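Local coordinates for protein fimbrium subunit Fim1C (Bacteroides vulgatus, PDB 4QB7) that probably forms part of the tip of fimbriae, the cell-surface filaments that mediate adhesion and biofilm formation, at residues T130-N133 against W134-I138; A206-F210 against D211-W215. All coordinates share one frame; numbering follows the deposited sequence.

Interaction 1: residues T130-N133 against W134-I138; sequences TSNN and WKDMI. With SO4 (sulfate ion), chain R.
Thr-130 lies against the indole of Trp-134 in a loop that reverses through a type I' beta turn from Asn-132 to Lys-135. The packed side is mainly apolar. Thr-130 CB sits over the face of the six-membered ring, 4.1 Å from its centroid in a CH-pi contact, and its methyl CG2 reaches the far rim at CZ3 and CH2. Trp-134 places CG beside its own backbone N (chi1 -50°), which lays the indole alongside Thr-130, both side chains pointing the same way. NE1 bonds to the carbonyl of Asp-230, and Leu-268 of strand 259-270 also touches the buried ring. With an alanine in place of the tryptophan, the Asp-230 carbonyl would probably lose its indole partner and the Thr-130 methyl its apolar surface.

The solvent side is polar and looser. The turn is closed by Lys-135 N donating to Asn-132 O at 3.0 Å, and a water bridges Ser-131 O and Asp-136 N. A sulfate, probably from the crystallisation liquor, accepts a bond from Asn-132 N to its O1 at 2.8 Å. Ser-131 OG makes a weak bond of 3.4 Å to Asp-136 OD2. The firmer grip on this carboxylate comes from Asn-132, whose ND2 donates nearly straight (166°) to Asp-136 OD1 at 2.9 Å, with OD1 in the amide plane but approached from above the carboxylate plane.

Interaction 2: residues A206-F210 against D211-W215; sequences AVYKF and DNDTW
Tyr-208 meets Trp-215 with both its CB and its ring. CB stands over the six-membered ring of the indole, 3.6 Å from the centroid and close to the normal, while the edge of the phenol turns toward the five-membered ring in a T-shaped pair, the planes 63° apart. Ala-206 CB adds an apolar contact with CE3 of the same indole, 3.7 Å away. At the other end of the phenol, OH donates to Asp-213 OD1 at 2.6 Å, reaching the oxygen on its anti side, somewhat out of the carboxylate plane; Asp-213 extends CG opposite its backbone N (chi1 175°), which carries the carboxylate back to the tyrosine.

These side chains are set by a beta hairpin of strands 203-209 and 214-217. Tyr-208 and Trp-215 form an antiparallel non-hydrogen-bonded pair and share one face, whereas Lys-209 and Thr-214 form the adjoining hydrogen-bonded pair on the other. Lys-209 N donates almost straight to Thr-214 O at 2.8 Å, but the return bond from Thr-214 N to Lys-209 O is weak at 3.4 Å; here Asp-213 and Thr-214 both face Lys-209, a G1 beta bulge. On the side of Lys-209 and Thr-214, OG1 of Thr-214 donates to Asn-212 OD1 at 2.9 Å, and a water links Lys-209 NZ to Asn-212 ND2.

Farther out, Trp-215 NE1 bonds to the carbonyl of Val-167 on strand 159-178. Asp-213 OD1 also forms a salt bridge with Lys-321, and Thr-142 OG1 is a second hydrogen-bonding partner of Tyr-208 OH.

In the fold
Interaction 1 comes first along the chain, in the loop between strands 123-127 and 141-143; interaction 2 follows later, at the hairpin of strands 203-209 and 214-217. Their centres lie about 23 Å apart and their nearest atoms about 8 Å, with no direct touch. Strand 123-127 connects them: it leads into the loop of interaction 1 and pairs antiparallel with strand 203-209 in the sheet that holds the hairpin. Each also packs on the large mixed sheet, interaction 1 through strand 259-270 and interaction 2 through strand 159-178, which are themselves paired. The two turns thus attach to neighbouring strands of one framework within the fimbrillin-like region of this probable tip subunit.

Interaction 1: residues T130-N133 against W134-I138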
loop_
_atom_site.group_PDB
_atom_site.type_symbol
_atom_site.label_atom_id
_atom_site.label_comp_id
_atom_site.label_asym_id
_atom_site.label_seq_id
_atom_site.Cartn_x
_atom_site.Cartn_y
_atom_site.Cartn_z
ATOM N N THR A 130 -1.093 -10.632 -5.622
ATOM C CA THR A 130 -0.227 -10.454 -6.817
ATOM C C THR A 130 -0.976 -10.722 -8.141
ATOM O O THR A 130 -0.426 -10.460 -9.203
ATOM C CB THR A 130 1.004 -11.358 -6.731
ATOM O OG1 THR A 130 0.575 -12.722 -6.714
ATOM C CG2 THR A 130 1.870 -11.068 -5.502
ATOM N N SER A 131 -2.231 -11.209 -8.067
ATOM C CA SER A 131 -3.087 -11.557 -9.201
ATOM C C SER A 131 -3.463 -10.337 -10.035
ATOM O O SER A 131 -3.340 -9.205 -9.562
ATOM C CB SER A 131 -4.346 -12.268 -8.714
ATOM O OG SER A 131 -5.197 -11.417 -7.959
ATOM N N ASN A 132 -3.936 -10.586 -11.282
ATOM C CA ASN A 132 -4.349 -9.612 -12.304
ATOM C C ASN A 132 -3.240 -8.575 -12.522
ATOM O O ASN A 132 -3.479 -7.380 -12.445
ATOM C CB ASN A 132 -5.710 -8.963 -11.952
ATOM C CG ASN A 132 -6.245 -7.914 -12.920
ATOM O OD1 ASN A 132 -5.906 -7.858 -14.118
ATOM N ND2 ASN A 132 -7.067 -7.020 -12.391
ATOM N N ASN A 133 -2.016 -9.041 -12.773
ATOM C CA ASN A 133 -0.852 -8.185 -13.029
ATOM C C ASN A 133 -0.711 -7.009 -12.047
ATOM O O ASN A 133 -0.515 -5.874 -12.475
ATOM C CB ASN A 133 -0.851 -7.695 -14.473
ATOM C CG ASN A 133 -0.599 -8.855 -15.389
ATOM O OD1 ASN A 133 -1.458 -9.209 -16.198
ATOM N ND2 ASN A 133 0.537 -9.559 -15.193
ATOM N N TRP A 134 -0.778 -7.309 -10.720
ATOM C CA TRP A 134 -0.603 -6.372 -9.594
ATOM C C TRP A 134 -1.695 -5.292 -9.502
ATOM O O TRP A 134 -1.535 -4.341 -8.737
ATOM C CB TRP A 134 0.784 -5.691 -9.670
ATOM C CG TRP A 134 1.907 -6.668 -9.844
ATOM C CD1 TRP A 134 2.440 -7.108 -11.022
ATOM C CD2 TRP A 134 2.552 -7.412 -8.805
ATOM N NE1 TRP A 134 3.388 -8.075 -10.778
ATOM C CE2 TRP A 134 3.475 -8.282 -9.423
ATOM C CE3 TRP A 134 2.453 -7.411 -7.408
ATOM C CZ2 TRP A 134 4.308 -9.129 -8.687
ATOM C CZ3 TRP A 134 3.276 -8.250 -6.679
ATOM C CH2 TRP A 134 4.192 -9.097 -7.317
ATOM N N LYS A 135 -2.801 -5.440 -10.241
ATOM C CA LYS A 135 -3.840 -4.416 -10.323
ATOM C C LYS A 135 -4.922 -4.645 -9.304
ATOM O O LYS A 135 -5.825 -3.822 -9.200
ATOM C CB LYS A 135 -4.414 -4.316 -11.763
ATOM C CG LYS A 135 -3.300 -4.101 -12.812
ATOM C CD LYS A 135 -3.719 -3.427 -14.100
ATOM C CE LYS A 135 -2.832 -3.792 -15.272
ATOM N NZ LYS A 135 -3.278 -5.059 -15.932
ATOM N N ASP A 136 -4.801 -5.708 -8.495
ATOM C CA ASP A 136 -5.782 -6.051 -7.466
ATOM C C ASP A 136 -5.258 -5.856 -6.033
ATOM O O ASP A 136 -5.942 -6.264 -5.096
ATOM C CB ASP A 136 -6.203 -7.520 -7.631
ATOM C CG ASP A 136 -7.059 -7.852 -8.834
ATOM O OD1 ASP A 136 -7.460 -6.905 -9.562
ATOM O OD2 ASP A 136 -7.332 -9.067 -9.052
HETATM N N MSE A 137 -4.047 -5.265 -5.853
HETATM C CA MSE A 137 -3.419 -5.073 -4.535
HETATM C C MSE A 137 -4.313 -4.221 -3.666
HETATM O O MSE A 137 -4.948 -3.283 -4.156
HETATM C CB MSE A 137 -2.005 -4.450 -4.640
HETATM C CG MSE A 137 -1.064 -5.221 -5.561
HETATM SE SE MSE A 137 0.668 -4.437 -5.673
HETATM C CE MSE A 137 1.563 -5.489 -4.483
ATOM N N ILE A 138 -4.399 -4.588 -2.392
ATOM C CA ILE A 138 -5.233 -3.921 -1.413
ATOM C C ILE A 138 -4.465 -2.782 -0.742
ATOM O O ILE A 138 -3.321 -2.960 -0.325
ATOM C CB ILE A 138 -5.703 -4.992 -0.390
ATOM C CG1 ILE A 138 -6.521 -6.150 -1.045
ATOM C CG2 ILE A 138 -6.385 -4.385 0.834
ATOM C CD1 ILE A 138 -7.704 -5.775 -1.908
HETATM S S SO4 R . -3.439 -13.843 -12.511
HETATM O O1 SO4 R . -4.664 -13.159 -12.099
HETATM O O2 SO4 R . -2.210 -13.076 -12.184
HETATM O O3 SO4 R . -3.390 -15.141 -11.840
HETATM O O4 SO4 R . -3.498 -14.019 -13.964
HETATM O O HOH W 1 -2.769 -7.676 -7.521
#

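Interaction 2: residues A206-F210 against D211-W215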
loop_
_atom_site.group_PDB
_atom_site.type_symbol
_atom_site.label_atom_id
_atom_site.label_comp_id
_atom_site.label_asym_id
_atom_site.label_seq_id
_atom_site.Cartn_x
_atom_site.Cartn_y
_atom_site.Cartn_z
ATOM N N ALA A 206 2.196 -11.160 6.596
ATOM C CA ALA A 206 2.681 -10.631 7.884
ATOM C C ALA A 206 1.529 -10.252 8.848
ATOM O O ALA A 206 0.364 -10.159 8.429
ATOM C CB ALA A 206 3.584 -9.422 7.648
ATOM N N VAL A 207 1.864 -10.026 10.146
ATOM C CA VAL A 207 0.871 -9.690 11.166
ATOM C C VAL A 207 0.978 -8.195 11.521
ATOM O O VAL A 207 2.070 -7.707 11.788
ATOM C CB VAL A 207 0.994 -10.621 12.416
ATOM C CG1 VAL A 207 -0.019 -10.262 13.511
ATOM C CG2 VAL A 207 0.846 -12.089 12.020
ATOM N N TYR A 208 -0.140 -7.470 11.441
ATOM C CA TYR A 208 -0.243 -6.059 11.809
ATOM C C TYR A 208 -0.885 -6.005 13.187
ATOM O O TYR A 208 -1.961 -6.577 13.393
ATOM C CB TYR A 208 -1.051 -5.234 10.775
ATOM C CG TYR A 208 -1.339 -3.820 11.240
ATOM C CD1 TYR A 208 -0.396 -2.803 11.087
ATOM C CD2 TYR A 208 -2.548 -3.499 11.856
ATOM C CE1 TYR A 208 -0.639 -1.511 11.565
ATOM C CE2 TYR A 208 -2.789 -2.221 12.362
ATOM C CZ TYR A 208 -1.835 -1.233 12.217
ATOM O OH TYR A 208 -2.108 0.008 12.729
ATOM N N LYS A 209 -0.230 -5.310 14.120
ATOM C CA LYS A 209 -0.669 -5.187 15.497
ATOM C C LYS A 209 -1.270 -3.820 15.748
ATOM O O LYS A 209 -0.601 -2.799 15.558
ATOM C CB LYS A 209 0.518 -5.419 16.450
ATOM C CG LYS A 209 1.145 -6.804 16.435
ATOM C CD LYS A 209 1.982 -6.940 17.694
ATOM C CE LYS A 209 3.495 -6.822 17.564
ATOM N NZ LYS A 209 3.969 -5.701 16.710
ATOM N N PHE A 210 -2.534 -3.795 16.207
ATOM C CA PHE A 210 -3.233 -2.560 16.528
ATOM C C PHE A 210 -2.727 -1.956 17.843
ATOM O O PHE A 210 -2.959 -0.774 18.089
ATOM C CB PHE A 210 -4.735 -2.816 16.615
ATOM C CG PHE A 210 -5.442 -2.851 15.287
ATOM C CD1 PHE A 210 -5.454 -4.001 14.520
ATOM C CD2 PHE A 210 -6.133 -1.742 14.820
ATOM C CE1 PHE A 210 -6.158 -4.044 13.318
ATOM C CE2 PHE A 210 -6.819 -1.786 13.609
ATOM C CZ PHE A 210 -6.833 -2.939 12.872
ATOM N N ASP A 211 -2.065 -2.760 18.703
ATOM C CA ASP A 211 -1.555 -2.245 19.965
ATOM C C ASP A 211 -0.502 -1.134 19.757
ATOM O O ASP A 211 -0.549 -0.138 20.459
ATOM C CB ASP A 211 -0.979 -3.362 20.839
ATOM C CG ASP A 211 -0.879 -2.963 22.314
ATOM O OD1 ASP A 211 -1.968 -2.671 22.951
ATOM O OD2 ASP A 211 0.269 -2.921 22.842
ATOM N N ASN A 212 0.432 -1.284 18.809
ATOM C CA ASN A 212 1.465 -0.264 18.627
ATOM C C ASN A 212 1.628 0.188 17.157
ATOM O O ASN A 212 2.625 0.866 16.833
ATOM C CB ASN A 212 2.802 -0.771 19.175
ATOM C CG ASN A 212 3.240 -2.071 18.581
ATOM O OD1 ASN A 212 2.513 -2.713 17.814
ATOM N ND2 ASN A 212 4.409 -2.522 18.992
ATOM N N ASP A 213 0.657 -0.181 16.291
ATOM C CA ASP A 213 0.636 0.201 14.885
ATOM C C ASP A 213 1.959 -0.230 14.160
ATOM O O ASP A 213 2.651 0.576 13.537
ATOM C CB ASP A 213 0.341 1.714 14.769
ATOM C CG ASP A 213 0.390 2.333 13.394
ATOM O OD1 ASP A 213 -0.122 1.711 12.447
ATOM O OD2 ASP A 213 0.946 3.441 13.267
ATOM N N THR A 214 2.309 -1.513 14.284
ATOM C CA THR A 214 3.492 -2.087 13.663
ATOM C C THR A 214 3.181 -3.452 13.095
ATOM O O THR A 214 2.255 -4.137 13.544
ATOM C CB THR A 214 4.709 -2.216 14.638
ATOM O OG1 THR A 214 4.438 -3.176 15.638
ATOM C CG2 THR A 214 5.161 -0.912 15.253
ATOM N N TRP A 215 4.001 -3.843 12.107
ATOM C CA TRP A 215 4.035 -5.129 11.431
ATOM C C TRP A 215 5.114 -6.020 12.029
ATOM O O TRP A 215 6.213 -5.558 12.372
ATOM C CB TRP A 215 4.355 -4.929 9.942
ATOM C CG TRP A 215 3.250 -4.334 9.140
ATOM C CD1 TRP A 215 3.105 -3.026 8.792
ATOM C CD2 TRP A 215 2.139 -5.034 8.556
ATOM N NE1 TRP A 215 1.990 -2.871 7.998
ATOM C CE2 TRP A 215 1.372 -4.086 7.849
ATOM C CE3 TRP A 215 1.730 -6.377 8.542
ATOM C CZ2 TRP A 215 0.235 -4.439 7.122
ATOM C CZ3 TRP A 215 0.595 -6.725 7.828
ATOM C CH2 TRP A 215 -0.143 -5.763 7.137
HETATM O O HOH W 2 6.373 -4.657 18.260
#